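Local coordinates for protein EvdO2 (Micromonospora carbonacea, PDB 4XAB) that probably acts as a non-haem iron, 2-oxoglutarate-dependent oxygenase that carries out an oxidative cyclization in the biosynthesis of orthosomycin antibiotics, at residues Gly8-Arg13 / Ala98-Asp103; Arg49-Pro52 / Asp56-Asp59. All blocks are in the same frame, centred on the assembly; numbering follows the deposited sequence. Where two conformers were deposited one is given.

Contact 1: Gly8-Arg13 / Ala98-Asp103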
# COMPACT_ATOMS: atom_id res chain seq x y z
N GLY A 8 13.27 7.99 -12.29
CA GLY A 8 13.90 8.93 -11.39
C GLY A 8 15.01 8.28 -10.58
O GLY A 8 15.29 7.08 -10.73
N THR A 9 15.64 9.08 -9.73
CA THR A 9 16.68 8.58 -8.84
C THR A 9 16.33 8.92 -7.41
O THR A 9 15.45 9.75 -7.18
CB THR A 9 18.07 9.19 -9.17
OG1 THR A 9 18.00 10.62 -9.09
CG2 THR A 9 18.51 8.78 -10.56
N ILE A 10 17.00 8.29 -6.45
CA ILE A 10 16.88 8.73 -5.08
C ILE A 10 18.18 9.36 -4.61
O ILE A 10 19.27 9.04 -5.10
CB ILE A 10 16.49 7.59 -4.11
CG1 ILE A 10 17.48 6.43 -4.19
CG2 ILE A 10 15.06 7.10 -4.40
CD1 ILE A 10 17.23 5.37 -3.12
N ASP A 11 18.06 10.29 -3.67
CA ASP A 11 19.24 10.93 -3.11
C ASP A 11 19.16 10.96 -1.60
O ASP A 11 18.21 10.44 -1.00
CB ASP A 11 19.44 12.33 -3.68
CG ASP A 11 18.22 13.21 -3.53
OD1 ASP A 11 17.44 13.01 -2.57
OD2 ASP A 11 18.04 14.12 -4.39
N HIS A 12 20.18 11.54 -0.96
CA HIS A 12 20.22 11.56 0.50
C HIS A 12 18.99 12.22 1.09
O HIS A 12 18.47 11.77 2.11
CB HIS A 12 21.47 12.29 0.99
CG HIS A 12 21.52 12.45 2.47
ND1 HIS A 12 21.07 13.59 3.11
CD2 HIS A 12 21.96 11.62 3.45
CE1 HIS A 12 21.24 13.45 4.41
NE2 HIS A 12 21.78 12.26 4.64
N ARG A 13 18.53 13.29 0.45
CA ARG A 13 17.38 14.03 0.94
C ARG A 13 16.13 13.16 1.00
O ARG A 13 15.32 13.28 1.93
CB ARG A 13 17.13 15.25 0.04
CG ARG A 13 15.96 16.10 0.47
CD ARG A 13 15.53 17.03 -0.66
NE ARG A 13 15.21 16.29 -1.88
CZ ARG A 13 14.69 16.84 -2.97
NH1 ARG A 13 14.42 18.14 -2.99
NH2 ARG A 13 14.42 16.10 -4.03
N ALA A 98 14.37 0.08 -0.98
CA ALA A 98 14.02 -0.42 0.35
C ALA A 98 15.28 -0.62 1.19
O ALA A 98 15.33 -0.24 2.36
CB ALA A 98 13.25 -1.72 0.25
N SER A 99 16.29 -1.20 0.56
CA SER A 99 17.58 -1.41 1.19
C SER A 99 18.20 -0.10 1.68
O SER A 99 18.67 -0.01 2.82
CB SER A 99 18.53 -2.10 0.21
OG SER A 99 19.82 -2.21 0.79
N ALA A 100 18.19 0.91 0.81
CA ALA A 100 18.72 2.23 1.17
C ALA A 100 17.94 2.85 2.32
O ALA A 100 18.51 3.42 3.25
CB ALA A 100 18.71 3.15 -0.03
N PHE A 101 16.62 2.73 2.27
CA PHE A 101 15.77 3.37 3.26
C PHE A 101 15.78 2.63 4.61
O PHE A 101 15.59 3.26 5.65
CB PHE A 101 14.33 3.48 2.76
CG PHE A 101 14.10 4.62 1.79
CD1 PHE A 101 15.16 5.27 1.19
CD2 PHE A 101 12.81 5.03 1.49
CE1 PHE A 101 14.94 6.32 0.29
CE2 PHE A 101 12.58 6.08 0.60
CZ PHE A 101 13.64 6.72 0.00
N LEU A 102 15.99 1.32 4.59
CA LEU A 102 15.98 0.53 5.82
C LEU A 102 17.37 0.27 6.39
O LEU A 102 17.49 -0.28 7.48
CB LEU A 102 15.26 -0.81 5.60
CG LEU A 102 13.78 -0.78 5.22
CD1 LEU A 102 13.35 -2.15 4.76
CD2 LEU A 102 12.94 -0.33 6.40
N ASP A 103 18.41 0.65 5.65
CA ASP A 103 19.79 0.33 6.01
C ASP A 103 19.98 -1.17 6.21
O ASP A 103 20.61 -1.61 7.18
CB ASP A 103 20.22 1.08 7.27
CG ASP A 103 20.44 2.55 7.02
OD1 ASP A 103 21.16 2.88 6.06
OD2 ASP A 103 19.87 3.36 7.78
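Asp103 OD2 is gripped by two arginines, Arg15 and Arg19, whose salt bridges tie the end of helix 89-102 to helix 12-21, at the far end of the contact from the place where Ile10 meets Ala100 and Phe101. Asp103 is the first residue beyond the helix, and an aspartate suits it because its carboxylate gathers both charges. Across the segments themselves the contact is apolar and small. Ile10 CD1 lies 4.1 Å from Ala100 CB and 4.2 Å from Phe101 CE1, approaching the ring obliquely. Its CG1 branch sits between the backbone N and the carbonyl carbon (chi1 56°), and with chi2 extended at 172° the terminal methyl reaches out to the helix. The small methyl of Ala100 lets that tip come close to the helix surface, while the Phe101 ring stacks on Phe18 and touches Leu144. Asp11 is the N-cap of helix 12-21: its OD1 caps a backbone N in the first turn and Asp14 OD2 takes Asp11 N, the reciprocal pattern of a capping box. Helix 89-102 lies on strand 139-149, and helix 12-21 with its lead-in packs on its outer side, consistent with the helical layer outside the double-stranded beta-helix of the cupin-type PhyH family.

Contact 2: Arg49-Pro52 / Asp56-Asp59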
# COMPACT_ATOMS: atom_id res chain seq x y z
N ARG A 49 -16.72 -7.60 -14.90
CA ARG A 49 -17.60 -8.60 -15.50
C ARG A 49 -19.05 -8.18 -15.34
O ARG A 49 -19.44 -7.68 -14.29
CB ARG A 49 -17.36 -9.97 -14.84
CG ARG A 49 -18.32 -11.08 -15.28
CD ARG A 49 -17.85 -12.44 -14.77
NE ARG A 49 -18.81 -13.51 -15.05
CZ ARG A 49 -18.56 -14.80 -14.82
NH1 ARG A 49 -17.39 -15.16 -14.33
NH2 ARG A 49 -19.48 -15.72 -15.09
N ALA A 50 -19.85 -8.38 -16.39
CA ALA A 50 -21.27 -8.03 -16.37
C ALA A 50 -22.15 -9.18 -15.91
O ALA A 50 -21.78 -10.34 -16.03
CB ALA A 50 -21.73 -7.58 -17.74
N THR A 51 -23.34 -8.82 -15.45
CA THR A 51 -24.42 -9.75 -15.13
C THR A 51 -25.65 -9.38 -15.95
O THR A 51 -25.69 -8.29 -16.53
CB THR A 51 -24.77 -9.71 -13.65
OG1 THR A 51 -25.45 -8.48 -13.37
CG2 THR A 51 -23.51 -9.80 -12.80
N PRO A 52 -26.65 -10.27 -16.01
CA PRO A 52 -27.88 -9.91 -16.74
C PRO A 52 -28.58 -8.67 -16.18
O PRO A 52 -29.73 -8.78 -15.75
CB PRO A 52 -28.76 -11.15 -16.57
CG PRO A 52 -27.80 -12.26 -16.37
CD PRO A 52 -26.63 -11.70 -15.64
N ASP A 56 -22.18 -4.70 -12.37
CA ASP A 56 -20.90 -5.31 -12.71
C ASP A 56 -20.17 -5.65 -11.44
O ASP A 56 -20.43 -5.07 -10.39
CB ASP A 56 -20.02 -4.39 -13.55
CG ASP A 56 -20.65 -3.99 -14.86
OD1 ASP A 56 -21.58 -4.68 -15.33
OD2 ASP A 56 -20.21 -2.97 -15.42
N PHE A 57 -19.24 -6.60 -11.54
CA PHE A 57 -18.37 -6.92 -10.42
C PHE A 57 -17.01 -7.27 -10.98
O PHE A 57 -16.89 -7.71 -12.12
CB PHE A 57 -18.94 -8.06 -9.58
CG PHE A 57 -19.06 -9.38 -10.30
CD1 PHE A 57 -18.07 -10.35 -10.17
CD2 PHE A 57 -20.16 -9.66 -11.11
CE1 PHE A 57 -18.18 -11.56 -10.82
CE2 PHE A 57 -20.27 -10.87 -11.76
CZ PHE A 57 -19.28 -11.82 -11.62
N TYR A 58 -15.97 -7.06 -10.18
CA TYR A 58 -14.64 -7.48 -10.59
C TYR A 58 -14.48 -8.95 -10.26
O TYR A 58 -14.80 -9.39 -9.16
CB TYR A 58 -13.56 -6.62 -9.92
CG TYR A 58 -13.44 -5.27 -10.58
CD1 TYR A 58 -12.63 -5.11 -11.70
CD2 TYR A 58 -14.16 -4.18 -10.13
CE1 TYR A 58 -12.53 -3.88 -12.33
CE2 TYR A 58 -14.06 -2.94 -10.76
CZ TYR A 58 -13.24 -2.80 -11.85
OH TYR A 58 -13.13 -1.58 -12.49
N ASP A 59 -14.01 -9.71 -11.24
CA ASP A 59 -14.04 -11.16 -11.13
C ASP A 59 -12.83 -11.66 -10.39
O ASP A 59 -11.94 -12.28 -10.97
CB ASP A 59 -14.12 -11.80 -12.52
CG ASP A 59 -14.71 -13.18 -12.48
OD1 ASP A 59 -14.98 -13.69 -11.36
OD2 ASP A 59 -14.89 -13.77 -13.57
O HOH W 1 -23.71 -6.06 -14.86
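This is a surface beta-hairpin contact, made far from the centre of the chain, where strands 48-49 and 57-58 pair after helix 32-45. Arg49 and Phe57 form an antiparallel hydrogen-bonded pair: Arg49 N donates to Phe57 O at 2.8 Å, and Phe57 N returns a bond to Arg49 O at 3.0 Å. The motif is a short two-stranded beta-hairpin, its pairing continued away from the turn by backbone bonding between Asp59 and Val47. Both side chains of the pair emerge on the same face and run side by side. Phe57 has CG between its backbone N and carbonyl carbon (chi1 64°), which sets the ring alongside the aliphatic part of Arg49; Arg49 CB lies over one face, offset toward the rim, and Arg49 CD comes within 3.5 Å of Phe57 CZ. Thr51 suits the ring edge through its branched methyl, CG2 meeting Phe57 CE2 in the ring plane at 3.6 Å. A long arginine packs its methylenes here while its charge reaches farther: Arg49 NH1 forms a salt bridge to Asp59 OD2 at 3.0 Å. Asp59 OD2 lies in the guanidinium plane, whereas NH1 comes to it from above the carboxylate plane. Asp59 offers one oxygen to each of two arginines; with an alanine here, both Arg49 and Arg64 would probably lose their acidic mate. Nearer the turn, a water accepts from Thr51 N at 2.8 Å and donates to Asp56 OD1 at 2.6 Å.

Overall arrangement
The two contacts lie on opposite sides of the chain's centre, with their own centres about 42 Å apart and nearest atoms about 28 Å apart, and they hold no elements in common. Along the sequence contact 2 is nested within the loop that contact 1 closes. Contact 1 is partly buried and long-range, joining the approach to one helix with the end of another; only carbon atoms meet between its segments, and the charged groups work at its margin. Contact 2 is local and exposed, joining neighbouring strands through backbone bonds, a salt bridge and a bridging water, with an aromatic ring sheltered by an arginine chain.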